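Local coordinates for protein putative Phosphate (Eubacterium rectale, PDB 3DAO) that probably hydrolyses a phosphorylated substrate, as a putative phosphatase of the haloacid dehalogenase-like hydrolase family, at residues T26-T31 with S67-L72; K79-T84 with S217-R222. One frame throughout, in Å; residues are numbered along the deposited sequence.

In the fold
The helices of contacts 1 and 2 lie against opposite faces of the main sheet, the loop of contact 1 sits at a strand end, and the contact centres are about 15 Å apart. Strand 81-84 lies between the two helices: L81 and I83 point to helix 212-222 of contact 2, Y82 the other way, to helix 66-72 of contact 1. The two meet directly at E69: E69 OE2 comes to 2.7 Å from I83 O, which would suit a protonated carboxyl, and E69 OE1 stands 3.2 Å from Y82 CD2. Contact 1 holds the DxDx(T/V) pattern, probably the active-site loop. Contact 2 is hydrophobic packing, yet its helix begins with K212, which forms a salt bridge with D27 of that loop.

Contact 1 (T26-T31 with S67-L72)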
loop_
_atom_site.group_PDB
_atom_site.type_symbol
_atom_site.label_atom_id
_atom_site.label_comp_id
_atom_site.label_asym_id
_atom_site.label_seq_id
_atom_site.Cartn_x
_atom_site.Cartn_y
_atom_site.Cartn_z
ATOM N N THR A 26 7.845 3.165 -7.676
ATOM C CA THR A 26 8.361 1.920 -7.151
ATOM C C THR A 26 7.722 1.547 -5.837
ATOM O O THR A 26 7.388 2.432 -5.030
ATOM C CB THR A 26 9.910 1.963 -6.961
ATOM O OG1 THR A 26 10.377 0.683 -6.517
ATOM C CG2 THR A 26 10.348 3.015 -5.926
ATOM N N ASP A 27 7.462 0.239 -5.650
ATOM C CA ASP A 27 7.093 -0.210 -4.308
ATOM C C ASP A 27 8.403 -0.427 -3.544
ATOM O O ASP A 27 9.497 -0.163 -4.056
ATOM C CB ASP A 27 6.023 -1.341 -4.174
ATOM C CG ASP A 27 6.335 -2.596 -4.932
ATOM O OD1 ASP A 27 7.449 -2.714 -5.466
ATOM O OD2 ASP A 27 5.435 -3.496 -4.956
ATOM N N ILE A 28 8.274 -0.875 -2.316
ATOM C CA ILE A 28 9.389 -0.930 -1.422
ATOM C C ILE A 28 9.766 -2.316 -0.971
ATOM O O ILE A 28 10.901 -2.788 -1.166
ATOM C CB ILE A 28 9.043 -0.084 -0.155
ATOM C CG1 ILE A 28 8.729 1.368 -0.571
ATOM C CG2 ILE A 28 10.159 -0.152 0.888
ATOM C CD1 ILE A 28 8.248 2.260 0.557
ATOM N N ASP A 29 8.799 -2.945 -0.334
ATOM C CA ASP A 29 9.034 -4.228 0.331
ATOM C C ASP A 29 9.222 -5.407 -0.595
ATOM O O ASP A 29 8.307 -5.871 -1.283
ATOM C CB ASP A 29 7.966 -4.484 1.370
ATOM C CG ASP A 29 8.025 -3.477 2.516
ATOM O OD1 ASP A 29 9.041 -3.408 3.238
ATOM O OD2 ASP A 29 7.016 -2.784 2.726
ATOM N N GLY A 30 10.460 -5.865 -0.603
ATOM C CA GLY A 30 10.868 -6.971 -1.451
ATOM C C GLY A 30 11.315 -6.467 -2.795
ATOM O O GLY A 30 11.683 -7.242 -3.656
ATOM N N THR A 31 11.283 -5.148 -2.965
ATOM C CA THR A 31 11.692 -4.519 -4.242
ATOM C C THR A 31 12.992 -3.752 -4.067
ATOM O O THR A 31 13.953 -3.977 -4.796
ATOM C CB THR A 31 10.596 -3.575 -4.779
ATOM O OG1 THR A 31 9.437 -4.359 -5.124
ATOM C CG2 THR A 31 11.031 -2.833 -6.002
ATOM N N SER A 67 4.098 7.274 7.385
ATOM C CA SER A 67 5.178 7.446 8.357
ATOM C C SER A 67 6.376 6.583 8.026
ATOM O O SER A 67 7.526 7.004 8.178
ATOM C CB SER A 67 4.701 7.126 9.800
ATOM O OG SER A 67 4.215 5.788 9.899
ATOM N N SER A 68 6.095 5.372 7.569
ATOM C CA SER A 68 7.123 4.390 7.247
ATOM C C SER A 68 7.873 4.779 5.962
ATOM O O SER A 68 9.100 4.713 5.879
ATOM C CB SER A 68 6.537 2.993 7.132
ATOM O OG SER A 68 7.580 2.054 6.924
ATOM N N GLU A 69 7.127 5.245 4.976
ATOM C CA GLU A 69 7.750 5.682 3.722
ATOM C C GLU A 69 8.615 6.913 3.953
ATOM O O GLU A 69 9.735 7.042 3.419
ATOM C CB GLU A 69 6.692 6.024 2.656
ATOM C CG GLU A 69 5.833 4.885 2.213
ATOM C CD GLU A 69 4.771 5.293 1.196
ATOM O OE1 GLU A 69 4.538 6.498 1.023
ATOM O OE2 GLU A 69 4.167 4.416 0.555
ATOM N N PHE A 70 8.104 7.784 4.795
ATOM C CA PHE A 70 8.693 9.134 4.989
ATOM C C PHE A 70 10.005 8.971 5.747
ATOM O O PHE A 70 10.973 9.695 5.513
ATOM C CB PHE A 70 7.708 10.027 5.733
ATOM C CG PHE A 70 7.844 11.510 5.465
ATOM C CD1 PHE A 70 7.898 12.016 4.167
ATOM C CD2 PHE A 70 7.759 12.413 6.526
ATOM C CE1 PHE A 70 7.940 13.383 3.941
ATOM C CE2 PHE A 70 7.774 13.758 6.304
ATOM C CZ PHE A 70 7.892 14.247 5.018
ATOM N N LYS A 71 10.043 7.962 6.614
ATOM C CA LYS A 71 11.277 7.672 7.385
ATOM C C LYS A 71 12.346 6.980 6.528
ATOM O O LYS A 71 13.511 7.346 6.532
ATOM C CB LYS A 71 10.971 6.807 8.616
ATOM C CG LYS A 71 10.214 7.524 9.713
ATOM C CD LYS A 71 9.893 6.545 10.861
ATOM C CE LYS A 71 8.815 7.065 11.790
ATOM N NZ LYS A 71 8.371 5.982 12.741
ATOM N N LEU A 72 11.931 6.000 5.747
ATOM C CA LEU A 72 12.871 5.259 4.933
ATOM C C LEU A 72 13.581 6.189 3.920
ATOM O O LEU A 72 14.755 6.021 3.620
ATOM C CB LEU A 72 12.160 4.139 4.183
ATOM C CG LEU A 72 13.020 3.202 3.338
ATOM C CD1 LEU A 72 13.947 2.387 4.230
ATOM C CD2 LEU A 72 12.098 2.297 2.459
#
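I28 carries this contact, standing between the two aspartates of a DxDx(T/V) pattern, the probable phosphoryl-transfer loop of the haloacid dehalogenase fold, and turning its side chain to helix 66-72. From CB, which points to the helix, CG2 lies anti to the backbone N and meets L72 CD2 at 3.5 Å, tighter than usual for two carbons; the two methyls meet end-on. The other branch runs out fully extended through CG1 (chi2 174°), and its CD1 rests 3.9 Å from E69 CG. There the two chains cross at a slant, and glutamate offers its aliphatic part, its carboxylate travelling on toward Y82 and T84. I28 also touches V60 of strand 57-61, so it fills the junction of loop, strand and helix.

The polar groups of the loop are tied among themselves and to residues outside it. D29 OD1 forms a salt bridge with R64 and D27 OD2 one with K212. T26 OG1 donates to D27 O at 2.7 Å, in the carbonyl plane and on a lone pair. T31 OG1 donates to D27 OD1 at 2.6 Å, arriving from above the carboxylate, 39° out of its plane.

Contact 2 (K79-T84 with S217-R222); sequences KLLYIT and SYLIDR
L219 leaves its helix with CG anti to its own carbonyl carbon (chi1 -78°) and then runs straight on to CD1 (chi2 178°), so that this methyl is carried out to the face of strand 81-84, where L81 and I83 receive it. L81 answers with the same shape, CG beside the backbone N and CD1 extended beyond it (chi2 175°). The two leucines lie askew to one another: L81 CD1 lies 4.0 Å from L219 CD2 and equally far from L219 CD1, touching both ends of the fork, while L81 CB stands 4.1 Å from L219 CD1.

I83 comes in differently. Its side chain meets the leucine tip to tip, CD1 being 4.0 Å from L219 CD1, with I83 CG1 a little behind at 4.2 Å. One methyl, L219 CD1, is therefore shared by two strand residues that lie two apart and point to the same side of the sheet. All of these separations are ordinary van der Waals distances, and the joint is entirely apolar.

V90 of the adjacent strand 89-91 and L97 of the edge strand 96-99 also touch L219, widening the apolar surface on which it sits. Y82, between L81 and I83, points away from this helix; its ring meets F66 edge-to-face beyond the sheet. Meanwhile backbone hydrogen bonds from L81 and I83 to F58, V60 and S62, along and just past strand 57-61, hold the strand in its parallel pairing.

A hydrophobic helix residue set against alternate residues of a strand is how layers join in an alpha/beta sandwich, and here it places helix 212-222 over one face of the Rossmann-like core of the haloacid dehalogenase fold.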
loop_
_atom_site.group_PDB
_atom_site.type_symbol
_atom_site.label_atom_id
_atom_site.label_comp_id
_atom_site.label_asym_id
_atom_site.label_seq_id
_atom_site.Cartn_x
_atom_site.Cartn_y
_atom_site.Cartn_z
ATOM N N LYS A 79 11.249 15.741 -1.596
ATOM C CA LYS A 79 11.250 15.807 -3.052
ATOM C C LYS A 79 10.412 14.732 -3.722
ATOM O O LYS A 79 10.398 14.632 -4.932
ATOM C CB LYS A 79 12.671 15.577 -3.604
ATOM C CG LYS A 79 13.738 16.471 -3.156
ATOM C CD LYS A 79 14.919 16.331 -4.068
ATOM C CE LYS A 79 14.887 17.306 -5.237
ATOM N NZ LYS A 79 16.318 17.650 -5.557
ATOM N N LEU A 80 9.775 13.919 -2.900
ATOM C CA LEU A 80 9.017 12.752 -3.394
ATOM C C LEU A 80 7.522 12.924 -3.324
ATOM O O LEU A 80 7.016 13.813 -2.628
ATOM C CB LEU A 80 9.379 11.488 -2.569
ATOM C CG LEU A 80 10.846 11.111 -2.449
ATOM C CD1 LEU A 80 11.057 9.909 -1.539
ATOM C CD2 LEU A 80 11.412 10.833 -3.862
ATOM N N LEU A 81 6.833 12.074 -4.109
ATOM C CA LEU A 81 5.370 11.884 -3.996
ATOM C C LEU A 81 5.133 10.511 -3.391
ATOM O O LEU A 81 5.927 9.582 -3.557
ATOM C CB LEU A 81 4.670 12.017 -5.319
ATOM C CG LEU A 81 4.611 13.443 -5.871
ATOM C CD1 LEU A 81 4.003 13.405 -7.255
ATOM C CD2 LEU A 81 3.828 14.347 -4.952
ATOM N N TYR A 82 4.059 10.418 -2.619
ATOM C CA TYR A 82 3.759 9.215 -1.840
ATOM C C TYR A 82 2.376 8.657 -2.061
ATOM O O TYR A 82 1.373 9.364 -1.983
ATOM C CB TYR A 82 3.870 9.537 -0.341
ATOM C CG TYR A 82 5.226 10.054 0.064
ATOM C CD1 TYR A 82 5.551 11.387 -0.079
ATOM C CD2 TYR A 82 6.184 9.208 0.592
ATOM C CE1 TYR A 82 6.792 11.852 0.275
ATOM C CE2 TYR A 82 7.444 9.675 0.945
ATOM C CZ TYR A 82 7.745 10.985 0.784
ATOM O OH TYR A 82 9.020 11.432 1.144
ATOM N N ILE A 83 2.363 7.367 -2.363
ATOM C CA ILE A 83 1.135 6.582 -2.437
ATOM C C ILE A 83 1.284 5.562 -1.305
ATOM O O ILE A 83 2.257 4.800 -1.243
ATOM C CB ILE A 83 0.889 5.951 -3.815
ATOM C CG1 ILE A 83 0.612 7.037 -4.864
ATOM C CG2 ILE A 83 -0.316 4.951 -3.730
ATOM C CD1 ILE A 83 0.654 6.547 -6.302
ATOM N N THR A 84 0.324 5.578 -0.381
ATOM C CA THR A 84 0.433 4.790 0.830
ATOM C C THR A 84 -0.738 3.853 1.008
ATOM O O THR A 84 -1.766 3.967 0.343
ATOM C CB THR A 84 0.475 5.717 2.099
ATOM O OG1 THR A 84 -0.845 6.167 2.464
ATOM C CG2 THR A 84 1.400 6.946 1.890
ATOM N N SER A 217 -2.634 6.453 -11.308
ATOM C CA SER A 217 -3.295 7.100 -12.440
ATOM C C SER A 217 -3.734 8.516 -12.096
ATOM O O SER A 217 -3.709 9.416 -12.934
ATOM C CB SER A 217 -4.508 6.284 -12.890
ATOM O OG SER A 217 -4.091 5.038 -13.379
ATOM N N TYR A 218 -4.120 8.692 -10.840
ATOM C CA TYR A 218 -4.511 9.988 -10.317
ATOM C C TYR A 218 -3.370 10.995 -10.483
ATOM O O TYR A 218 -3.572 12.149 -10.953
ATOM C CB TYR A 218 -4.968 9.901 -8.851
ATOM C CG TYR A 218 -5.040 11.236 -8.206
ATOM C CD1 TYR A 218 -6.192 12.015 -8.301
ATOM C CD2 TYR A 218 -3.934 11.783 -7.566
ATOM C CE1 TYR A 218 -6.230 13.263 -7.735
ATOM C CE2 TYR A 218 -3.967 13.019 -7.012
ATOM C CZ TYR A 218 -5.115 13.769 -7.107
ATOM O OH TYR A 218 -5.114 15.007 -6.546
ATOM N N LEU A 219 -2.167 10.538 -10.122
ATOM C CA LEU A 219 -0.969 11.360 -10.241
ATOM C C LEU A 219 -0.585 11.597 -11.688
ATOM O O LEU A 219 -0.225 12.721 -12.057
ATOM C CB LEU A 219 0.231 10.781 -9.493
ATOM C CG LEU A 219 0.254 10.969 -7.984
ATOM C CD1 LEU A 219 1.501 10.286 -7.356
ATOM C CD2 LEU A 219 0.144 12.482 -7.606
ATOM N N ILE A 220 -0.655 10.542 -12.494
ATOM C CA ILE A 220 -0.278 10.641 -13.897
ATOM C C ILE A 220 -1.123 11.719 -14.558
ATOM O O ILE A 220 -0.603 12.599 -15.260
ATOM C CB ILE A 220 -0.423 9.324 -14.646
ATOM C CG1 ILE A 220 0.677 8.351 -14.195
ATOM C CG2 ILE A 220 -0.298 9.573 -16.146
ATOM C CD1 ILE A 220 0.398 6.878 -14.535
ATOM N N ASP A 221 -2.415 11.680 -14.258
ATOM C CA ASP A 221 -3.361 12.642 -14.808
ATOM C C ASP A 221 -3.065 14.010 -14.281
ATOM O O ASP A 221 -3.121 14.974 -15.014
ATOM C CB ASP A 221 -4.794 12.324 -14.436
ATOM C CG ASP A 221 -5.748 13.452 -14.814
ATOM O OD1 ASP A 221 -6.042 13.566 -16.034
ATOM O OD2 ASP A 221 -6.189 14.218 -13.904
ATOM N N ARG A 222 -2.793 14.089 -12.983
ATOM C CA ARG A 222 -2.548 15.379 -12.331
ATOM C C ARG A 222 -1.408 16.130 -12.964
ATOM O O ARG A 222 -1.406 17.362 -13.035
ATOM C CB ARG A 222 -2.209 15.196 -10.847
ATOM C CG ARG A 222 -1.906 16.504 -10.124
ATOM C CD ARG A 222 -1.821 16.276 -8.648
ATOM N NE ARG A 222 -1.541 17.479 -7.863
ATOM C CZ ARG A 222 -2.478 18.253 -7.320
ATOM N NH1 ARG A 222 -3.760 17.980 -7.486
ATOM N NH2 ARG A 222 -2.128 19.311 -6.607
#